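PDB 4HZ2: glutathione S-transferase domain from Xanthobacter autotrophicus, which binds glutathione and probably works as a transferase of the glutathione S-transferase family. Local coordinates for residues B[73-78]-B[89-94]; B[77-80]-B[84-87]; B[37-42]-B[179-184]; B[99-104]-B[211-216]. All coordinates share one frame; numbering follows the deposited sequence. Where two conformers were deposited one is given.

Contacts 1 to 3 are buried, while contact 4 lies near the surface. Contacts 1 and 2 share strand 76-78 and both reach glutathione and the second subunit. Contact 2 ties that strand to 84-86 by backbone hydrogen bonds, whereas contact 1 lays helix 88-96 against it mainly by apolar side chains. Contact 3 joins helix 32-43 to helix 178-187, and so the N-terminal to the C-terminal part of the chain. It touches contact 1 where Leu92 meets Ile40 and Ala182. Contact 4 joins two loops beside contact 3, and Trp101 and Ile216 both pack on Leu181. Away from glutathione, contacts 3 and 4 are mostly apolar, with the Gln39-Gly215 hydrogen bond as a polar tie between them.

Contact 1. Residues B[73-78]-B[89-94]. With GSH (glutathione), chain F.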
loop_
_atom_site.group_PDB
_atom_site.type_symbol
_atom_site.label_atom_id
_atom_site.label_comp_id
_atom_site.label_asym_id
_atom_site.label_seq_id
_atom_site.Cartn_x
_atom_site.Cartn_y
_atom_site.Cartn_z
ATOM N N LYS B 73 -1.501 8.252 -11.997
ATOM C CA LYS B 73 -2.686 8.146 -11.154
ATOM C C LYS B 73 -2.958 9.446 -10.408
ATOM O O LYS B 73 -2.026 10.170 -10.053
ATOM C CB LYS B 73 -2.486 7.030 -10.145
ATOM C CG LYS B 73 -2.469 5.628 -10.755
ATOM C CD LYS B 73 -2.310 4.587 -9.657
ATOM C CE LYS B 73 -2.027 3.202 -10.224
ATOM N NZ LYS B 73 -3.086 2.733 -11.157
ATOM N N VAL B 74 -4.231 9.728 -10.153
ATOM C CA VAL B 74 -4.609 10.774 -9.217
ATOM C C VAL B 74 -4.929 10.143 -7.841
ATOM O O VAL B 74 -5.290 8.954 -7.754
ATOM C CB VAL B 74 -5.806 11.611 -9.732
ATOM C CG1 VAL B 74 -5.418 12.409 -10.973
ATOM C CG2 VAL B 74 -7.012 10.729 -10.026
ATOM N N PRO B 75 -4.826 10.927 -6.752
ATOM C CA PRO B 75 -4.529 12.358 -6.666
ATOM C C PRO B 75 -3.064 12.692 -6.825
ATOM O O PRO B 75 -2.181 11.895 -6.482
ATOM C CB PRO B 75 -4.961 12.718 -5.242
ATOM C CG PRO B 75 -4.778 11.423 -4.468
ATOM C CD PRO B 75 -5.245 10.374 -5.442
ATOM N N VAL B 76 -2.818 13.897 -7.327
ATOM C CA VAL B 76 -1.506 14.497 -7.290
ATOM C C VAL B 76 -1.739 15.868 -6.677
ATOM O O VAL B 76 -2.691 16.561 -7.030
ATOM C CB VAL B 76 -0.891 14.621 -8.706
ATOM C CG1 VAL B 76 0.302 15.540 -8.676
ATOM C CG2 VAL B 76 -0.492 13.249 -9.242
ATOM N N VAL B 77 -0.918 16.226 -5.708
ATOM C CA VAL B 77 -0.971 17.554 -5.110
ATOM C C VAL B 77 0.278 18.322 -5.561
ATOM O O VAL B 77 1.395 17.847 -5.386
ATOM C CB VAL B 77 -1.018 17.469 -3.573
ATOM C CG1 VAL B 77 -0.913 18.860 -2.934
ATOM C CG2 VAL B 77 -2.279 16.720 -3.119
ATOM N N VAL B 78 0.090 19.508 -6.133
ATOM C CA VAL B 78 1.223 20.300 -6.572
ATOM C C VAL B 78 1.320 21.551 -5.700
ATOM O O VAL B 78 0.359 22.310 -5.586
ATOM C CB VAL B 78 1.124 20.686 -8.065
ATOM C CG1 VAL B 78 2.362 21.473 -8.476
ATOM C CG2 VAL B 78 0.961 19.439 -8.933
ATOM N N ASN B 89 -2.091 7.924 0.284
ATOM C CA ASN B 89 -1.721 7.688 1.669
ATOM C C ASN B 89 -0.397 8.392 2.041
ATOM O O ASN B 89 -0.171 8.759 3.222
ATOM C CB ASN B 89 -1.675 6.196 1.985
ATOM C CG ASN B 89 -3.079 5.552 2.058
ATOM O OD1 ASN B 89 -4.101 6.216 1.907
ATOM N ND2 ASN B 89 -3.109 4.256 2.314
ATOM N N ALA B 90 0.476 8.584 1.047
ATOM C CA ALA B 90 1.697 9.414 1.239
ATOM C C ALA B 90 1.305 10.870 1.405
ATOM O O ALA B 90 1.914 11.586 2.197
ATOM C CB ALA B 90 2.665 9.256 0.055
ATOM N N ILE B 91 0.275 11.312 0.687
ATOM C CA ILE B 91 -0.230 12.700 0.857
ATOM C C ILE B 91 -0.816 12.882 2.272
ATOM O O ILE B 91 -0.610 13.901 2.941
ATOM C CB ILE B 91 -1.258 13.037 -0.231
ATOM C CG1 ILE B 91 -0.539 13.133 -1.583
ATOM C CG2 ILE B 91 -2.008 14.348 0.073
ATOM C CD1 ILE B 91 -1.445 13.006 -2.795
ATOM N N LEU B 92 -1.527 11.867 2.774
ATOM C CA LEU B 92 -2.015 11.943 4.145
ATOM C C LEU B 92 -0.857 12.072 5.124
ATOM O O LEU B 92 -0.900 12.895 6.027
ATOM C CB LEU B 92 -2.805 10.682 4.528
ATOM C CG LEU B 92 -4.242 10.482 3.975
ATOM C CD1 LEU B 92 -4.821 9.080 4.264
ATOM C CD2 LEU B 92 -5.190 11.630 4.423
ATOM N N LEU B 93 0.170 11.247 4.957
ATOM C CA LEU B 93 1.346 11.302 5.828
ATOM C C LEU B 93 2.078 12.625 5.718
ATOM O O LEU B 93 2.636 13.099 6.692
ATOM C CB LEU B 93 2.305 10.141 5.517
ATOM C CG LEU B 93 1.852 8.757 6.003
ATOM C CD1 LEU B 93 2.625 7.679 5.238
ATOM C CD2 LEU B 93 2.114 8.664 7.507
ATOM N N HIS B 94 2.072 13.223 4.539
ATOM C CA HIS B 94 2.901 14.413 4.347
ATOM C C HIS B 94 2.305 15.613 5.086
ATOM O O HIS B 94 3.018 16.373 5.798
ATOM C CB HIS B 94 2.983 14.739 2.843
ATOM C CG HIS B 94 3.780 15.966 2.552
ATOM N ND1 HIS B 94 5.153 15.938 2.431
ATOM C CD2 HIS B 94 3.406 17.265 2.394
ATOM C CE1 HIS B 94 5.592 17.167 2.176
ATOM N NE2 HIS B 94 4.557 17.993 2.170
HETATM N N1 GSH F . -2.075 3.917 -4.803
HETATM C CA1 GSH F . -2.809 5.066 -5.443
HETATM C C1 GSH F . -3.264 6.070 -4.409
HETATM O O11 GSH F . -3.162 7.301 -4.669
HETATM O O12 GSH F . -3.753 5.641 -3.312
HETATM C CB1 GSH F . -4.020 4.593 -6.241
HETATM C CG1 GSH F . -4.693 5.802 -6.858
HETATM C CD1 GSH F . -5.635 5.423 -7.978
HETATM O OE1 GSH F . -5.926 4.241 -8.177
HETATM N N2 GSH F . -6.123 6.452 -8.697
HETATM C CA2 GSH F . -7.092 6.239 -9.772
HETATM C C2 GSH F . -6.508 6.631 -11.103
HETATM O O2 GSH F . -5.809 7.659 -11.210
HETATM C CB2 GSH F . -8.441 6.917 -9.398
HETATM S SG2 GSH F . -9.121 6.506 -7.728
HETATM N N3 GSH F . -6.762 5.836 -12.150
HETATM C CA3 GSH F . -5.743 5.508 -13.145
HETATM C C3 GSH F . -6.000 6.058 -14.532
HETATM O O31 GSH F . -5.098 5.940 -15.396
HETATM O O32 GSH F . -7.098 6.607 -14.769
#
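Ile91 of helix 88-96 reaches strand 76-78 and the loop before it with its CD1 methyl. The tight part of the contact is here. Ile91 CD1 lies 3.8 Å from Val77 CG2. Pro75 CG is 4.1 Å from Ile91 CD1. The methyl also approaches the Pro75 backbone, with Ile91 CD1 3.9 Å from Pro75 O. Ile91 CG2 adds a second methyl beside Val77 CG2, at 4.0 Å. In Ile91, CG1 stands anti to the carbonyl carbon (chi1 -69°), and chi2 of 161° extends CD1 toward the strand. All three residues are buried.

The more open side is at Lys73, which is partly exposed. Its aliphatic chain runs along glutathione, with Lys73 CD 3.8 Å from GSH CB1. Val74, buried and just before the cis peptide bond of Pro75, is gripped by the ligand through its backbone. Val74 N donates to GSH O2 at 2.8 Å, and GSH N2 donates back to Val74 O at 2.8 Å, nearly straight at 168°. This cis-proline loop is a hallmark of the thioredoxin-like domain of glutathione transferases. The chemistry implies a division of labour: apolar groups join helix and strand, while two backbone bonds grip both the N-H and the C=O of the cysteinyl part of glutathione, as neighbouring strands do.

Contact 2. Residues B[77-80]-B[84-87]. With GSH (glutathione), chain F.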
loop_
_atom_site.group_PDB
_atom_site.type_symbol
_atom_site.label_atom_id
_atom_site.label_comp_id
_atom_site.label_asym_id
_atom_site.label_seq_id
_atom_site.Cartn_x
_atom_site.Cartn_y
_atom_site.Cartn_z
ATOM N N VAL B 77 -0.918 16.226 -5.708
ATOM C CA VAL B 77 -0.971 17.554 -5.110
ATOM C C VAL B 77 0.278 18.322 -5.561
ATOM O O VAL B 77 1.395 17.847 -5.386
ATOM C CB VAL B 77 -1.018 17.469 -3.573
ATOM C CG1 VAL B 77 -0.913 18.860 -2.934
ATOM C CG2 VAL B 77 -2.279 16.720 -3.119
ATOM N N VAL B 78 0.090 19.508 -6.133
ATOM C CA VAL B 78 1.223 20.300 -6.572
ATOM C C VAL B 78 1.320 21.551 -5.700
ATOM O O VAL B 78 0.359 22.310 -5.586
ATOM C CB VAL B 78 1.124 20.686 -8.065
ATOM C CG1 VAL B 78 2.362 21.473 -8.476
ATOM C CG2 VAL B 78 0.961 19.439 -8.933
ATOM N N LEU B 79 2.472 21.718 -5.056
ATOM C CA LEU B 79 2.715 22.807 -4.095
ATOM C C LEU B 79 3.008 24.094 -4.849
ATOM O O LEU B 79 3.310 24.057 -6.048
ATOM C CB LEU B 79 3.897 22.455 -3.181
ATOM C CG LEU B 79 3.880 21.084 -2.507
ATOM C CD1 LEU B 79 5.063 20.893 -1.556
ATOM C CD2 LEU B 79 2.556 20.908 -1.775
ATOM N N ASP B 80 2.944 25.231 -4.161
ATOM C CA ASP B 80 3.100 26.505 -4.845
ATOM C C ASP B 80 4.497 26.647 -5.463
ATOM O O ASP B 80 4.707 27.463 -6.354
ATOM C CB ASP B 80 2.788 27.679 -3.916
ATOM C CG ASP B 80 3.552 27.609 -2.610
ATOM O OD1 ASP B 80 4.391 26.694 -2.452
ATOM O OD2 ASP B 80 3.310 28.471 -1.739
ATOM N N ALA B 84 5.527 18.109 -6.976
ATOM C CA ALA B 84 4.366 17.245 -7.172
ATOM C C ALA B 84 4.404 16.054 -6.225
ATOM O O ALA B 84 5.346 15.267 -6.245
ATOM C CB ALA B 84 4.294 16.763 -8.613
ATOM N N LEU B 85 3.358 15.943 -5.409
ATOM C CA LEU B 85 3.208 14.867 -4.442
ATOM C C LEU B 85 2.153 13.894 -4.970
ATOM O O LEU B 85 1.140 14.298 -5.532
ATOM C CB LEU B 85 2.775 15.430 -3.078
ATOM C CG LEU B 85 3.719 16.469 -2.426
ATOM C CD1 LEU B 85 3.161 16.944 -1.088
ATOM C CD2 LEU B 85 5.144 15.945 -2.247
ATOM N N ARG B 86 2.396 12.603 -4.794
ATOM C CA ARG B 86 1.489 11.583 -5.300
ATOM C C ARG B 86 1.268 10.504 -4.243
ATOM O O ARG B 86 1.921 10.528 -3.171
ATOM C CB ARG B 86 2.125 10.937 -6.505
ATOM C CG ARG B 86 3.522 10.458 -6.160
ATOM C CD ARG B 86 4.179 9.737 -7.297
ATOM N NE ARG B 86 5.558 9.358 -6.971
ATOM C CZ ARG B 86 6.380 8.782 -7.844
ATOM N NH1 ARG B 86 5.928 8.515 -9.064
ATOM N NH2 ARG B 86 7.632 8.451 -7.496
ATOM N N GLU B 87 0.361 9.557 -4.545
ATOM C CA GLU B 87 -0.027 8.469 -3.620
ATOM C C GLU B 87 -0.842 9.006 -2.450
ATOM O O GLU B 87 -0.312 9.620 -1.514
ATOM C CB GLU B 87 1.169 7.629 -3.124
ATOM C CG GLU B 87 1.801 6.798 -4.226
ATOM C CD GLU B 87 0.819 5.764 -4.758
ATOM O OE1 GLU B 87 0.046 5.202 -3.924
ATOM O OE2 GLU B 87 0.814 5.509 -5.984
HETATM N N1 GSH F . -2.075 3.917 -4.803
HETATM C CA1 GSH F . -2.809 5.066 -5.443
HETATM C C1 GSH F . -3.264 6.070 -4.409
HETATM O O11 GSH F . -3.162 7.301 -4.669
HETATM O O12 GSH F . -3.753 5.641 -3.312
HETATM C CB1 GSH F . -4.020 4.593 -6.241
HETATM C CG1 GSH F . -4.693 5.802 -6.858
HETATM C CD1 GSH F . -5.635 5.423 -7.978
HETATM O OE1 GSH F . -5.926 4.241 -8.177
HETATM N N2 GSH F . -6.123 6.452 -8.697
HETATM C CA2 GSH F . -7.092 6.239 -9.772
HETATM C C2 GSH F . -6.508 6.631 -11.103
HETATM O O2 GSH F . -5.809 7.659 -11.210
HETATM C CB2 GSH F . -8.441 6.917 -9.398
HETATM S SG2 GSH F . -9.121 6.506 -7.728
HETATM N N3 GSH F . -6.762 5.836 -12.150
HETATM C CA3 GSH F . -5.743 5.508 -13.145
HETATM C C3 GSH F . -6.000 6.058 -14.532
HETATM O O31 GSH F . -5.098 5.940 -15.396
HETATM O O32 GSH F . -7.098 6.607 -14.769
#
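A beta hairpin at the edge of the N-terminal thioredoxin-like sheet brings Val77 and Leu85 together as an antiparallel hydrogen-bonded pair. Leu85 N donates to Val77 O at 2.7 Å, almost straight at 174°. Val77 N returns a bond to Leu85 O at 2.8 Å, more bent at 156°. The next pair, Val78 with Ala84, is non-hydrogen-bonded. On that face Val78 CG2 meets Ala84 CB at 4.3 Å.

Val77 and Leu85 point to the other face of the sheet, where helix 88-96 packs. Leu79 lies beyond the strand, yet its CD2 methyl comes within 4.1 Å of Leu85 CD1. The two leucine side chains meet at a slant. At the far end Arg86 points away from strand 76-78, and Arg86 NE forms a salt bridge with Glu114 of the second subunit.

Glu87 follows at the N-cap position of the next helix. Its chain folds at chi2 (-64°), and Glu87 OE1 accepts a 2.6 Å hydrogen bond from GSH N1. Backbone bonds thus fix the hairpin, and the chain just after it supplies the Glu87 carboxylate. Its negative charge would probably favour a protonated, positively charged amino group on the gamma-glutamyl end of glutathione.

Contact 3. Residues B[37-42]-B[179-184]; sequences AAQILS and ADLALF
Ile40 and Leu181 meet through their terminal methyl groups, Ile40 CD1 lying 3.9 Å from Leu181 CD1. Their side chains cross at about a right angle and touch at the ends of their branches. Ile40 does not start out aimed at the other helix. Its CG1 is anti to the backbone N (chi1 -164°), and a bend at chi2 (63°) brings CD1 close to Leu181. Leu181 does point across, and its extended chain spreads two methyls toward helix 32-43. The second of them, Leu181 CD2, lies 4.5 Å from Gln39 CG, a looser approach along the aliphatic part of the glutamine.

Helix 32-43 belongs to the N-terminal thioredoxin-like domain and helix 178-187 to the all-helical C-terminal domain, so these methyls form part of the domain interface of the glutathione transferase fold. Helix 88-96 flanks the same spot, with Leu92 touching both Ile40 and Ala182.

The polar end of Gln39 is held elsewhere. A fold at chi2 (66°) carries the amide off to the loop after helix 201-211. There Gln39 NE2 donates to Gly215 O, and Gln39 OE1 accepts from Asn217 N, which satisfies both polar atoms of the buried amide.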
loop_
_atom_site.group_PDB
_atom_site.type_symbol
_atom_site.label_atom_id
_atom_site.label_comp_id
_atom_site.label_asym_id
_atom_site.label_seq_id
_atom_site.Cartn_x
_atom_site.Cartn_y
_atom_site.Cartn_z
ATOM N N ALA B 37 -6.921 13.350 -0.065
ATOM C CA ALA B 37 -6.032 14.495 -0.244
ATOM C C ALA B 37 -6.772 15.788 0.110
ATOM O O ALA B 37 -6.254 16.610 0.885
ATOM C CB ALA B 37 -5.465 14.579 -1.671
ATOM N N ALA B 38 -7.964 15.992 -0.454
ATOM C CA ALA B 38 -8.722 17.207 -0.147
ATOM C C ALA B 38 -9.021 17.298 1.355
ATOM O O ALA B 38 -8.922 18.386 1.970
ATOM C CB ALA B 38 -10.007 17.287 -0.964
ATOM N N GLN B 39 -9.411 16.171 1.947
ATOM C CA GLN B 39 -9.806 16.189 3.335
ATOM C C GLN B 39 -8.652 16.537 4.269
ATOM O O GLN B 39 -8.833 17.330 5.209
ATOM C CB GLN B 39 -10.384 14.813 3.721
ATOM C CG GLN B 39 -10.921 14.727 5.140
ATOM C CD GLN B 39 -12.148 15.618 5.345
ATOM O OE1 GLN B 39 -13.311 15.220 5.078
ATOM N NE2 GLN B 39 -11.904 16.825 5.820
ATOM N N ILE B 40 -7.461 15.959 4.051
ATOM C CA ILE B 40 -6.349 16.308 4.946
ATOM C C ILE B 40 -5.865 17.749 4.707
ATOM O O ILE B 40 -5.456 18.426 5.647
ATOM C CB ILE B 40 -5.167 15.314 4.839
ATOM C CG1 ILE B 40 -4.229 15.460 6.025
ATOM C CG2 ILE B 40 -4.457 15.435 3.495
ATOM C CD1 ILE B 40 -4.880 15.124 7.355
ATOM N N LEU B 41 -5.907 18.221 3.465
ATOM C CA LEU B 41 -5.565 19.641 3.209
ATOM C C LEU B 41 -6.512 20.600 3.936
ATOM O O LEU B 41 -6.091 21.597 4.553
ATOM C CB LEU B 41 -5.535 19.943 1.708
ATOM C CG LEU B 41 -4.377 19.284 0.972
ATOM C CD1 LEU B 41 -4.402 19.624 -0.509
ATOM C CD2 LEU B 41 -3.057 19.730 1.581
ATOM N N SER B 42 -7.799 20.296 3.890
ATOM C CA SER B 42 -8.764 21.154 4.556
ATOM C C SER B 42 -8.598 21.072 6.081
ATOM O O SER B 42 -8.647 22.108 6.758
ATOM C CB SER B 42 -10.208 20.857 4.102
ATOM O OG SER B 42 -10.704 19.632 4.616
ATOM N N ALA B 179 -5.154 7.071 9.909
ATOM C CA ALA B 179 -5.608 5.700 9.640
ATOM C C ALA B 179 -7.134 5.681 9.480
ATOM O O ALA B 179 -7.655 5.062 8.538
ATOM C CB ALA B 179 -5.163 4.771 10.745
ATOM N N ASP B 180 -7.862 6.370 10.375
ATOM C CA ASP B 180 -9.318 6.436 10.223
ATOM C C ASP B 180 -9.694 7.106 8.904
ATOM O O ASP B 180 -10.597 6.659 8.204
ATOM C CB ASP B 180 -10.006 7.128 11.401
ATOM C CG ASP B 180 -9.610 6.527 12.726
ATOM O OD1 ASP B 180 -10.149 5.447 13.122
ATOM O OD2 ASP B 180 -8.694 7.070 13.366
ATOM N N LEU B 181 -9.030 8.218 8.566
ATOM C CA LEU B 181 -9.334 8.900 7.304
ATOM C C LEU B 181 -9.121 7.970 6.093
ATOM O O LEU B 181 -9.984 7.904 5.211
ATOM C CB LEU B 181 -8.486 10.177 7.135
ATOM C CG LEU B 181 -8.649 11.296 8.172
ATOM C CD1 LEU B 181 -7.819 12.540 7.815
ATOM C CD2 LEU B 181 -10.129 11.663 8.318
ATOM N N ALA B 182 -7.987 7.255 6.070
ATOM C CA ALA B 182 -7.654 6.419 4.932
ATOM C C ALA B 182 -8.715 5.341 4.691
ATOM O O ALA B 182 -9.060 5.068 3.546
ATOM C CB ALA B 182 -6.273 5.777 5.057
ATOM N N LEU B 183 -9.218 4.727 5.767
ATOM C CA LEU B 183 -10.217 3.653 5.618
ATOM C C LEU B 183 -11.643 4.202 5.512
ATOM O O LEU B 183 -12.540 3.524 4.976
ATOM C CB LEU B 183 -10.073 2.597 6.725
ATOM C CG LEU B 183 -8.871 1.666 6.427
ATOM C CD1 LEU B 183 -8.207 1.124 7.681
ATOM C CD2 LEU B 183 -9.226 0.543 5.455
ATOM N N PHE B 184 -11.853 5.432 5.984
ATOM C CA PHE B 184 -13.165 6.058 5.871
ATOM C C PHE B 184 -13.467 6.419 4.413
ATOM O O PHE B 184 -14.619 6.336 3.962
ATOM C CB PHE B 184 -13.239 7.283 6.767
ATOM C CG PHE B 184 -14.561 8.002 6.742
ATOM C CD1 PHE B 184 -15.552 7.685 7.669
ATOM C CD2 PHE B 184 -14.810 9.034 5.806
ATOM C CE1 PHE B 184 -16.744 8.384 7.689
ATOM C CE2 PHE B 184 -16.008 9.727 5.828
ATOM C CZ PHE B 184 -16.981 9.388 6.761
#

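Contact 4. Residues B[99-104]-B[211-216]; sequences TPWLPP and AALPGI
Trp101 reaches across to Leu213 and Ile216, and apolar contacts make up the whole meeting. The outer corner of the indole does the touching. Trp101 CH2 lies 4.0 Å from Leu213 CD1 and 4.4 Å from Ile216 CD1. Both methyls approach the ring obliquely. The side chains of Trp101 and Leu213 run alongside each other, pointing opposite ways. The backbones stay well apart, the CA atoms of Trp101 and Leu213 being 12.1 Å from each other. The long indole spans about half of that distance. In Trp101, chi1 of -73° sets the indole beside the backbone N and sends the ring out from its loop.

Hydrogen bonds within each loop shape its turn. Residues 99 to 102 form a type I beta turn, with Leu102 N bonded to Thr99 O at 3.1 Å. Thr99 OG1 accepts from Trp101 N at 3.0 Å, which makes an ST turn and ties down the backbone that carries the indole. Residues 213 to 216 form a type II beta turn, closed by a 3.3 Å bond from Ile216 N to Leu213 O. Leu213 and Ile216, its first and last residues, both reach the indole. Gly215 occupies its third position with a positive phi of 88°.

The loop after helix 88-96 thus meets the loop after helix 201-211 near the surface. A backbone hydrogen bond joins Trp101 to Ile178 of helix 178-187. Leu181 of that helix packs on both Trp101 and Ile216, and Leu43 of helix 32-43 also touches both.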
loop_
_atom_site.group_PDB
_atom_site.type_symbol
_atom_site.label_atom_id
_atom_site.label_comp_id
_atom_site.label_asym_id
_atom_site.label_seq_id
_atom_site.Cartn_x
_atom_site.Cartn_y
_atom_site.Cartn_z
ATOM N N THR B 99 0.786 17.303 13.248
ATOM C CA THR B 99 -0.588 17.593 13.684
ATOM C C THR B 99 -1.116 16.408 14.515
ATOM O O THR B 99 -0.538 15.329 14.495
ATOM C CB THR B 99 -1.554 17.816 12.489
ATOM O OG1 THR B 99 -1.965 16.547 11.923
ATOM C CG2 THR B 99 -0.901 18.681 11.424
ATOM N N PRO B 100 -2.212 16.613 15.257
ATOM C CA PRO B 100 -2.758 15.484 16.018
ATOM C C PRO B 100 -3.273 14.366 15.113
ATOM O O PRO B 100 -3.631 13.278 15.613
ATOM C CB PRO B 100 -3.926 16.101 16.802
ATOM C CG PRO B 100 -3.695 17.587 16.783
ATOM C CD PRO B 100 -2.868 17.902 15.571
ATOM N N TRP B 101 -3.321 14.584 13.796
ATOM C CA TRP B 101 -3.788 13.489 12.904
ATOM C C TRP B 101 -2.703 12.419 12.677
ATOM O O TRP B 101 -2.985 11.350 12.098
ATOM C CB TRP B 101 -4.252 14.041 11.542
ATOM C CG TRP B 101 -5.556 14.741 11.677
ATOM C CD1 TRP B 101 -5.779 16.099 11.843
ATOM C CD2 TRP B 101 -6.836 14.115 11.735
ATOM N NE1 TRP B 101 -7.125 16.333 11.978
ATOM C CE2 TRP B 101 -7.796 15.132 11.925
ATOM C CE3 TRP B 101 -7.261 12.785 11.628
ATOM C CZ2 TRP B 101 -9.159 14.862 12.004
ATOM C CZ3 TRP B 101 -8.617 12.513 11.707
ATOM C CH2 TRP B 101 -9.554 13.552 11.883
ATOM N N LEU B 102 -1.451 12.715 13.069
ATOM C CA LEU B 102 -0.370 11.746 12.880
ATOM C C LEU B 102 0.507 11.647 14.125
ATOM O O LEU B 102 1.223 12.607 14.452
ATOM C CB LEU B 102 0.502 12.107 11.681
ATOM C CG LEU B 102 1.561 11.070 11.292
ATOM C CD1 LEU B 102 0.968 9.689 10.930
ATOM C CD2 LEU B 102 2.406 11.574 10.137
ATOM N N PRO B 103 0.453 10.502 14.832
ATOM C CA PRO B 103 1.320 10.355 15.998
ATOM C C PRO B 103 2.792 10.429 15.595
ATOM O O PRO B 103 3.139 10.112 14.455
ATOM C CB PRO B 103 1.008 8.935 16.529
ATOM C CG PRO B 103 -0.282 8.568 15.909
ATOM C CD PRO B 103 -0.426 9.341 14.628
ATOM N N PRO B 104 3.663 10.740 16.556
ATOM C CA PRO B 104 5.092 10.722 16.290
ATOM C C PRO B 104 5.607 9.287 16.170
ATOM O O PRO B 104 4.906 8.326 16.541
ATOM C CB PRO B 104 5.682 11.369 17.543
ATOM C CG PRO B 104 4.709 10.993 18.637
ATOM C CD PRO B 104 3.349 10.990 17.974
ATOM N N ALA B 211 -17.688 10.544 10.779
ATOM C CA ALA B 211 -18.473 11.554 10.044
ATOM C C ALA B 211 -18.862 12.736 10.934
ATOM O O ALA B 211 -19.084 13.849 10.444
ATOM C CB ALA B 211 -19.720 10.928 9.416
ATOM N N ALA B 212 -18.968 12.492 12.242
ATOM C CA ALA B 212 -19.373 13.539 13.177
ATOM C C ALA B 212 -18.210 14.436 13.612
ATOM O O ALA B 212 -18.429 15.475 14.260
ATOM C CB ALA B 212 -20.051 12.929 14.393
ATOM N N LEU B 213 -16.978 14.061 13.268
ATOM C CA LEU B 213 -15.819 14.891 13.650
ATOM C C LEU B 213 -15.870 16.257 12.968
ATOM O O LEU B 213 -16.253 16.348 11.802
ATOM C CB LEU B 213 -14.502 14.186 13.301
ATOM C CG LEU B 213 -14.179 12.942 14.139
ATOM C CD1 LEU B 213 -12.975 12.234 13.532
ATOM C CD2 LEU B 213 -13.880 13.349 15.573
ATOM N N PRO B 214 -15.451 17.324 13.680
ATOM C CA PRO B 214 -15.405 18.635 13.047
ATOM C C PRO B 214 -14.535 18.643 11.785
ATOM O O PRO B 214 -13.438 18.074 11.770
ATOM C CB PRO B 214 -14.782 19.539 14.132
ATOM C CG PRO B 214 -15.031 18.836 15.419
ATOM C CD PRO B 214 -15.029 17.366 15.087
ATOM N N GLY B 215 -15.041 19.242 10.713
ATOM C CA GLY B 215 -14.249 19.371 9.489
ATOM C C GLY B 215 -14.335 18.224 8.496
ATOM O O GLY B 215 -13.817 18.353 7.383
ATOM N N ILE B 216 -14.989 17.115 8.866
ATOM C CA ILE B 216 -15.116 15.974 7.966
ATOM C C ILE B 216 -16.338 16.143 7.063
ATOM O O ILE B 216 -17.445 16.447 7.540
ATOM C CB ILE B 216 -15.228 14.627 8.751
ATOM C CG1 ILE B 216 -13.989 14.417 9.623
ATOM C CG2 ILE B 216 -15.434 13.456 7.809
ATOM C CD1 ILE B 216 -12.699 14.239 8.863
#